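Local coordinates for Co-chaperone DjlA N-terminal domain-containing protein (Porphyromonas gingivalis, PDB 2H5N), which is of unknown function but binds a magnesium ion and has an all-helical TerB-like fold, so it may be related to tellurite resistance proteins, at residues M24-V29 with Y90-M95; L18-I22 with F47-I52; R83-V87 with N128-N132. All coordinates share one frame; numbering follows the deposited sequence.

Contact 1 (M24-V29 with Y90-M95); sequences MAKSMV and YLGVIM. With MG (magnesium ion), chain E.
Two core helices of the TerB-like helical fold, 15-30 and 81-94, meet where A25, M28 and V29 face Y90, L91, I94 and M95. The short segments run in roughly the same direction, crossing at -36° with their axes 10.5 Å apart at closest approach. A25 is the point where the backbones come nearest, its CA lying 6.3 Å from the CA of L91. The small methyl of A25 sits among three larger groups: its CB is 3.8 Å from CD1 of I94, and CD2 of L91 and CE2 of Y90 are almost as near. L91 also lays CD2 against the backbone of A25, 3.6 Å from its CA. One turn on, M28 reaches across with CG anti to the backbone N (chi1 -179°) and a bend at chi3 (68°), which turns its methyl back toward helix 81-94. That methyl, CE, lies 3.2 Å from the carbonyl O of L91, while SD of M28 meets CE of M95 at 3.6 Å as the two methionines approach tip to tip. V29 completes the row, its CG1 3.6 Å from CG2 of I94, with the two branched chains crossing at about a right angle. The polar atoms at the margins have other partners. The hydroxyl of Y90 is hydrogen-bonded to the carbonyl O of M43 on helix 37-47, and V29 O binds the magnesium ion at 2.4 Å together with D32 OD1 and K34 O. The interface is thus held mostly by apolar carbon and sulfur contacts, with the M28 methyl also lying against the L91 carbonyl O. V29 packs on I94 through CG1 while its own carbonyl O is a metal ligand, so the packing may help to position that carbonyl.

Contact 2 (L18-I22 with F47-I52); sequences LTAII and FMRFGI
L18, on helix 15-30, spreads its side chain over three residues of the turn that follows helix 37-47. Its CB lies 4.0 Å from CZ of F47, and beyond CG the two methyls part: CD2 meets CB of F50, whereas CD1 continues to CG2 of I52 at 3.6 Å. With CG anti to the carbonyl carbon (chi1 -72°), the branch leans out toward the turn although the bond from CA to CB does not itself point there. L18 slides past both F50 and I52 in the opposite direction, an alongside packing rather than an end-on one. F47, from the same turn, also points at the helix, CG anti to its backbone N (chi1 -170°), and sets its ring against L18, I21 and I22. CZ of F47 comes 3.3 Å from the carbonyl O of L18, an oblique approach, and that oxygen already accepts the helical bond from I22 N. Over one face of the F47 ring stands CB of I22, 4.2 Å from the centroid and 20° off the normal, a CH-pi contact; CD1 of I52 covers the opposite face. I21 serves both aromatic rings. Its CG2 is 4.0 Å from CE1 of F47 and also lies over a face of F50, while its CD1 touches CE1 of F50 at 3.7 Å. F50 is further enclosed by edge-to-face rings of F13, Y86 and Y90, and F47 packs on Y90 as well. The positive phi of G51 is consistent with a turn that directs both F50 and I52 at the helix. The result is an aromatic and aliphatic core in which a turn between helices 37-47 and 54-64 closes over helix 15-30, an arrangement in keeping with the all-helical TerB fold.

Contact 3 (R83-V87 with N128-N132); sequences RKKYV and NNMKN
K85 leaves its helix with CG anti to the backbone N and stays extended until a bend at chi4 (-97°) turns the ammonium group onto the side-chain amide of N129. There K85 NZ donates a hydrogen bond to N129 OD1 at 2.8 Å. The C=O...N angle is 103° and the nitrogen stands well above the carbonyl plane, so the bond falls on the face of the amide and not on a lone pair. The amide has a second hold, because N129 ND2 bonds S89 OG on helix 81-94, whose hydroxyl is also engaged with K85 O; together these bonds should restrict rotation of the amide. Beside this polar pair, M130 folds back through bends at chi2 and chi3 and brings its sulfur over one face of the Y86 ring. SD of M130 is 4.2 Å from the ring centroid, 15° off the normal, a Met-aromatic contact in which the two side chains cross at about a right angle. N132 ND2 lies at the ring edge, 4.4 Å from CE2 of Y86. The phenol oxygen of Y86 is hydrogen-bonded to R49 O. The arrangement is a helix-helix contact near the surface, joining the C-terminal end of helix 123-130 to helix 81-94 by one lysine-amide bond and one Met-aromatic pair.

Overall arrangement
Following the chain from the N terminus, helix 15-30 supplies the first segments of contact 2 and then contact 1. Contact 2 closes first, when the turn at 47-52 comes back against 18-22. Contact 1 closes when helix 81-94 returns to 24-29, and the two cross because their segments alternate. Contact 3 opens on the same helix 81-94, before 90-95 is reached, and closes at the C terminus, so it crosses contact 1 but follows contact 2 in series. Y90 of contact 1 also touches residues of contacts 2 and 3 and so links the three. Helix 81-94 thereby joins helix 15-30, the 47-52 turn and helix 123-130.

Contact 1 (M24-V29 with Y90-M95)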
# COMPACT_ATOMS: atom_id res chain seq x y z
N MET A 24 -5.66 0.88 -12.62
CA MET A 24 -5.38 2.32 -12.65
C MET A 24 -6.06 3.04 -11.48
O MET A 24 -5.45 3.90 -10.84
CB MET A 24 -5.73 2.94 -14.02
CG MET A 24 -4.81 2.42 -15.19
SD MET A 24 -3.05 2.90 -15.00
CE MET A 24 -2.43 1.48 -14.07
N ALA A 25 -7.28 2.63 -11.17
CA ALA A 25 -8.09 3.19 -10.09
C ALA A 25 -7.50 2.89 -8.73
O ALA A 25 -7.43 3.77 -7.87
CB ALA A 25 -9.52 2.66 -10.19
N LYS A 26 -7.10 1.63 -8.51
CA LYS A 26 -6.30 1.27 -7.34
C LYS A 26 -5.00 2.09 -7.16
O LYS A 26 -4.68 2.57 -6.06
CB LYS A 26 -5.99 -0.21 -7.39
CG LYS A 26 -7.10 -1.12 -6.81
CD LYS A 26 -6.71 -2.59 -6.99
CE LYS A 26 -7.76 -3.49 -6.45
NZ LYS A 26 -7.31 -4.92 -6.26
N SER A 27 -4.23 2.21 -8.22
CA SER A 27 -2.96 2.90 -8.16
C SER A 27 -3.19 4.35 -7.77
O SER A 27 -2.48 4.89 -6.93
CB SER A 27 -2.23 2.81 -9.50
OG SER A 27 -2.15 1.46 -9.97
N MET A 28 -4.18 4.99 -8.40
CA MET A 28 -4.50 6.40 -8.11
C MET A 28 -4.87 6.62 -6.64
O MET A 28 -4.27 7.49 -5.99
CB MET A 28 -5.56 6.94 -9.07
CG MET A 28 -5.99 8.42 -8.92
SD MET A 28 -7.28 8.97 -10.05
CE MET A 28 -8.66 8.01 -9.40
N VAL A 29 -5.79 5.79 -6.11
CA VAL A 29 -6.27 5.92 -4.71
C VAL A 29 -5.26 5.49 -3.64
O VAL A 29 -5.33 5.96 -2.51
CB VAL A 29 -7.69 5.20 -4.41
CG1 VAL A 29 -8.82 5.76 -5.26
CG2 VAL A 29 -7.63 3.71 -4.57
N TYR A 90 -14.36 8.30 -15.27
CA TYR A 90 -14.42 7.35 -14.16
C TYR A 90 -13.36 7.66 -13.10
O TYR A 90 -13.66 7.73 -11.90
CB TYR A 90 -14.21 5.94 -14.71
CG TYR A 90 -13.99 4.87 -13.65
CD1 TYR A 90 -14.98 4.58 -12.72
CD2 TYR A 90 -12.77 4.15 -13.59
CE1 TYR A 90 -14.79 3.62 -11.76
CE2 TYR A 90 -12.58 3.16 -12.62
CZ TYR A 90 -13.60 2.90 -11.71
OH TYR A 90 -13.46 1.93 -10.72
N LEU A 91 -12.13 7.89 -13.54
CA LEU A 91 -11.07 8.16 -12.61
C LEU A 91 -11.34 9.48 -11.89
O LEU A 91 -11.09 9.59 -10.71
CB LEU A 91 -9.70 8.10 -13.29
CG LEU A 91 -9.23 6.69 -13.71
CD1 LEU A 91 -8.04 6.83 -14.62
CD2 LEU A 91 -8.91 5.76 -12.50
N GLY A 92 -11.95 10.42 -12.60
CA GLY A 92 -12.22 11.73 -12.08
C GLY A 92 -13.31 11.79 -11.05
O GLY A 92 -13.24 12.63 -10.14
N VAL A 93 -14.31 10.93 -11.18
CA VAL A 93 -15.39 10.91 -10.20
C VAL A 93 -15.06 10.12 -8.94
O VAL A 93 -15.71 10.36 -7.92
CB VAL A 93 -16.73 10.38 -10.79
CG1 VAL A 93 -17.08 11.11 -12.10
CG2 VAL A 93 -16.69 8.90 -10.97
N ILE A 94 -14.08 9.21 -8.99
CA ILE A 94 -13.69 8.42 -7.80
C ILE A 94 -13.28 9.31 -6.62
O ILE A 94 -13.73 9.08 -5.48
CB ILE A 94 -12.62 7.37 -8.11
CG1 ILE A 94 -13.26 6.18 -8.81
CG2 ILE A 94 -11.85 6.91 -6.82
CD1 ILE A 94 -12.26 5.28 -9.54
N MET A 95 -12.46 10.32 -6.88
CA MET A 95 -11.98 11.15 -5.79
C MET A 95 -12.83 12.41 -5.55
O MET A 95 -12.58 13.15 -4.59
CB MET A 95 -10.47 11.44 -5.92
CG MET A 95 -9.55 10.17 -5.83
SD MET A 95 -7.84 10.64 -5.90
CE MET A 95 -7.89 11.45 -7.49
MG MG E . -5.52 7.33 -0.50

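Contact 2 (L18-I22 with F47-I52)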
# COMPACT_ATOMS: atom_id res chain seq x y z
N LEU A 18 -10.73 -4.27 -18.69
CA LEU A 18 -11.41 -4.06 -17.43
C LEU A 18 -10.47 -4.19 -16.23
O LEU A 18 -10.54 -3.39 -15.30
CB LEU A 18 -12.57 -5.06 -17.29
CG LEU A 18 -13.80 -4.82 -18.19
CD1 LEU A 18 -14.81 -5.99 -18.02
CD2 LEU A 18 -14.51 -3.51 -17.85
N THR A 19 -9.61 -5.21 -16.24
CA THR A 19 -8.60 -5.41 -15.22
C THR A 19 -7.67 -4.17 -15.18
O THR A 19 -7.28 -3.70 -14.10
CB THR A 19 -7.79 -6.70 -15.53
OG1 THR A 19 -8.71 -7.82 -15.61
CG2 THR A 19 -6.79 -6.98 -14.47
N ALA A 20 -7.31 -3.67 -16.35
CA ALA A 20 -6.46 -2.47 -16.47
C ALA A 20 -7.08 -1.22 -15.87
O ALA A 20 -6.39 -0.43 -15.18
CB ALA A 20 -6.08 -2.23 -17.95
N ILE A 21 -8.37 -1.01 -16.16
CA ILE A 21 -9.13 0.11 -15.61
C ILE A 21 -9.11 0.10 -14.08
O ILE A 21 -8.73 1.09 -13.43
CB ILE A 21 -10.60 0.10 -16.14
CG1 ILE A 21 -10.59 0.43 -17.65
CG2 ILE A 21 -11.51 1.08 -15.30
CD1 ILE A 21 -11.90 0.18 -18.36
N ILE A 22 -9.45 -1.04 -13.51
CA ILE A 22 -9.47 -1.18 -12.06
C ILE A 22 -8.07 -1.07 -11.40
O ILE A 22 -7.95 -0.48 -10.33
CB ILE A 22 -10.37 -2.39 -11.58
CG1 ILE A 22 -10.78 -2.17 -10.13
CG2 ILE A 22 -9.67 -3.74 -11.68
CD1 ILE A 22 -11.76 -1.00 -9.93
N PHE A 47 -17.55 1.23 -11.39
CA PHE A 47 -16.95 0.19 -12.26
C PHE A 47 -18.04 -0.63 -12.99
O PHE A 47 -17.85 -1.06 -14.13
CB PHE A 47 -16.02 -0.73 -11.46
CG PHE A 47 -15.19 -1.65 -12.29
CD1 PHE A 47 -14.47 -1.19 -13.40
CD2 PHE A 47 -15.04 -2.99 -11.92
CE1 PHE A 47 -13.67 -2.04 -14.16
CE2 PHE A 47 -14.21 -3.87 -12.68
CZ PHE A 47 -13.53 -3.38 -13.80
N MET A 48 -19.17 -0.85 -12.33
CA MET A 48 -20.27 -1.55 -12.94
C MET A 48 -20.78 -0.85 -14.21
O MET A 48 -21.29 -1.52 -15.12
CB MET A 48 -21.39 -1.65 -11.93
CG MET A 48 -20.86 -2.15 -10.64
SD MET A 48 -21.47 -3.79 -10.52
CE MET A 48 -23.01 -3.34 -9.73
N ARG A 49 -20.61 0.47 -14.29
CA ARG A 49 -21.09 1.21 -15.46
C ARG A 49 -20.33 0.80 -16.71
O ARG A 49 -20.73 1.14 -17.81
CB ARG A 49 -20.96 2.71 -15.27
CG ARG A 49 -21.81 3.23 -14.13
CD ARG A 49 -22.84 4.12 -14.66
NE ARG A 49 -23.67 4.63 -13.58
CZ ARG A 49 -24.81 5.28 -13.77
NH1 ARG A 49 -25.50 5.71 -12.72
NH2 ARG A 49 -25.26 5.49 -15.01
N PHE A 50 -19.26 0.04 -16.51
CA PHE A 50 -18.44 -0.49 -17.62
C PHE A 50 -19.01 -1.75 -18.25
O PHE A 50 -18.43 -2.29 -19.21
CB PHE A 50 -17.00 -0.69 -17.18
CG PHE A 50 -16.22 0.59 -17.11
CD1 PHE A 50 -15.62 1.11 -18.24
CD2 PHE A 50 -16.10 1.28 -15.91
CE1 PHE A 50 -14.88 2.29 -18.18
CE2 PHE A 50 -15.39 2.47 -15.83
CZ PHE A 50 -14.78 2.98 -16.97
N GLY A 51 -20.11 -2.24 -17.68
CA GLY A 51 -20.94 -3.23 -18.31
C GLY A 51 -20.78 -4.63 -17.81
O GLY A 51 -20.93 -5.59 -18.56
N ILE A 52 -20.46 -4.76 -16.53
CA ILE A 52 -20.34 -6.09 -15.91
C ILE A 52 -21.41 -6.32 -14.85
O ILE A 52 -21.95 -5.36 -14.29
CB ILE A 52 -18.97 -6.34 -15.25
CG1 ILE A 52 -18.71 -5.33 -14.12
CG2 ILE A 52 -17.89 -6.44 -16.30
CD1 ILE A 52 -17.79 -4.15 -14.51

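Contact 3 (R83-V87 with N128-N132)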
# COMPACT_ATOMS: atom_id res chain seq x y z
N ARG A 83 -13.50 5.65 -25.56
CA ARG A 83 -13.27 4.81 -24.39
C ARG A 83 -12.31 5.46 -23.41
O ARG A 83 -12.59 5.46 -22.23
CB ARG A 83 -12.92 3.37 -24.81
CG ARG A 83 -14.23 2.61 -25.19
CD ARG A 83 -14.03 1.13 -25.49
NE ARG A 83 -12.79 0.88 -26.25
CZ ARG A 83 -12.01 -0.20 -26.11
NH1 ARG A 83 -10.90 -0.34 -26.82
NH2 ARG A 83 -12.32 -1.15 -25.24
N LYS A 84 -11.25 6.11 -23.91
CA LYS A 84 -10.36 6.91 -23.07
C LYS A 84 -11.09 7.98 -22.25
O LYS A 84 -10.78 8.19 -21.07
CB LYS A 84 -9.24 7.56 -23.90
CG LYS A 84 -8.15 6.61 -24.26
CD LYS A 84 -7.03 7.31 -25.02
CE LYS A 84 -5.89 6.36 -25.25
NZ LYS A 84 -4.54 7.06 -25.51
N LYS A 85 -12.03 8.68 -22.88
CA LYS A 85 -12.82 9.72 -22.24
C LYS A 85 -13.65 9.17 -21.07
O LYS A 85 -13.76 9.77 -20.00
CB LYS A 85 -13.72 10.41 -23.29
CG LYS A 85 -14.82 11.26 -22.73
CD LYS A 85 -15.67 11.89 -23.82
CE LYS A 85 -16.69 12.84 -23.23
NZ LYS A 85 -18.04 12.22 -23.07
N TYR A 86 -14.22 7.99 -21.30
CA TYR A 86 -15.01 7.31 -20.31
C TYR A 86 -14.10 6.85 -19.15
O TYR A 86 -14.42 7.05 -17.97
CB TYR A 86 -15.65 6.12 -20.98
CG TYR A 86 -16.88 5.66 -20.27
CD1 TYR A 86 -16.85 4.51 -19.46
CD2 TYR A 86 -18.08 6.37 -20.38
CE1 TYR A 86 -17.96 4.09 -18.79
CE2 TYR A 86 -19.22 5.93 -19.70
CZ TYR A 86 -19.14 4.79 -18.92
OH TYR A 86 -20.26 4.33 -18.25
N VAL A 87 -12.94 6.28 -19.47
CA VAL A 87 -12.00 5.91 -18.40
C VAL A 87 -11.54 7.11 -17.60
O VAL A 87 -11.47 7.04 -16.36
CB VAL A 87 -10.77 5.11 -18.90
CG1 VAL A 87 -9.85 4.75 -17.72
CG2 VAL A 87 -11.23 3.83 -19.59
N ASN A 128 -20.62 14.25 -15.42
CA ASN A 128 -21.72 14.20 -16.39
C ASN A 128 -21.56 13.07 -17.35
O ASN A 128 -22.49 12.39 -17.66
CB ASN A 128 -21.87 15.49 -17.20
CG ASN A 128 -22.38 16.65 -16.38
OD1 ASN A 128 -23.18 16.50 -15.49
ND2 ASN A 128 -21.91 17.83 -16.70
N ASN A 129 -20.35 12.85 -17.81
CA ASN A 129 -20.12 11.75 -18.72
C ASN A 129 -20.53 10.45 -18.10
O ASN A 129 -21.06 9.63 -18.74
CB ASN A 129 -18.68 11.70 -19.18
CG ASN A 129 -18.25 12.95 -19.90
OD1 ASN A 129 -18.92 13.48 -20.76
ND2 ASN A 129 -17.11 13.43 -19.53
N MET A 130 -20.23 10.27 -16.84
CA MET A 130 -20.56 9.04 -16.14
C MET A 130 -22.06 8.87 -15.87
O MET A 130 -22.55 7.78 -15.83
CB MET A 130 -19.76 8.91 -14.84
CG MET A 130 -18.27 8.62 -15.04
SD MET A 130 -17.83 7.15 -15.90
CE MET A 130 -18.34 6.00 -14.76
N LYS A 131 -22.77 9.96 -15.72
CA LYS A 131 -24.21 9.88 -15.53
C LYS A 131 -25.00 9.54 -16.77
O LYS A 131 -26.19 9.47 -16.71
CB LYS A 131 -24.74 11.15 -14.91
CG LYS A 131 -25.87 11.78 -15.68
CD LYS A 131 -27.00 12.28 -14.77
CE LYS A 131 -26.67 13.61 -14.16
NZ LYS A 131 -26.13 13.56 -12.79
N ASN A 132 -24.35 9.34 -17.90
CA ASN A 132 -24.91 9.76 -19.16
C ASN A 132 -24.58 11.19 -19.52
O ASN A 132 -25.12 11.73 -20.45
CB ASN A 132 -24.51 8.83 -20.30
CG ASN A 132 -24.13 7.49 -19.82
OD1 ASN A 132 -24.43 7.14 -18.72
ND2 ASN A 132 -23.46 6.72 -20.65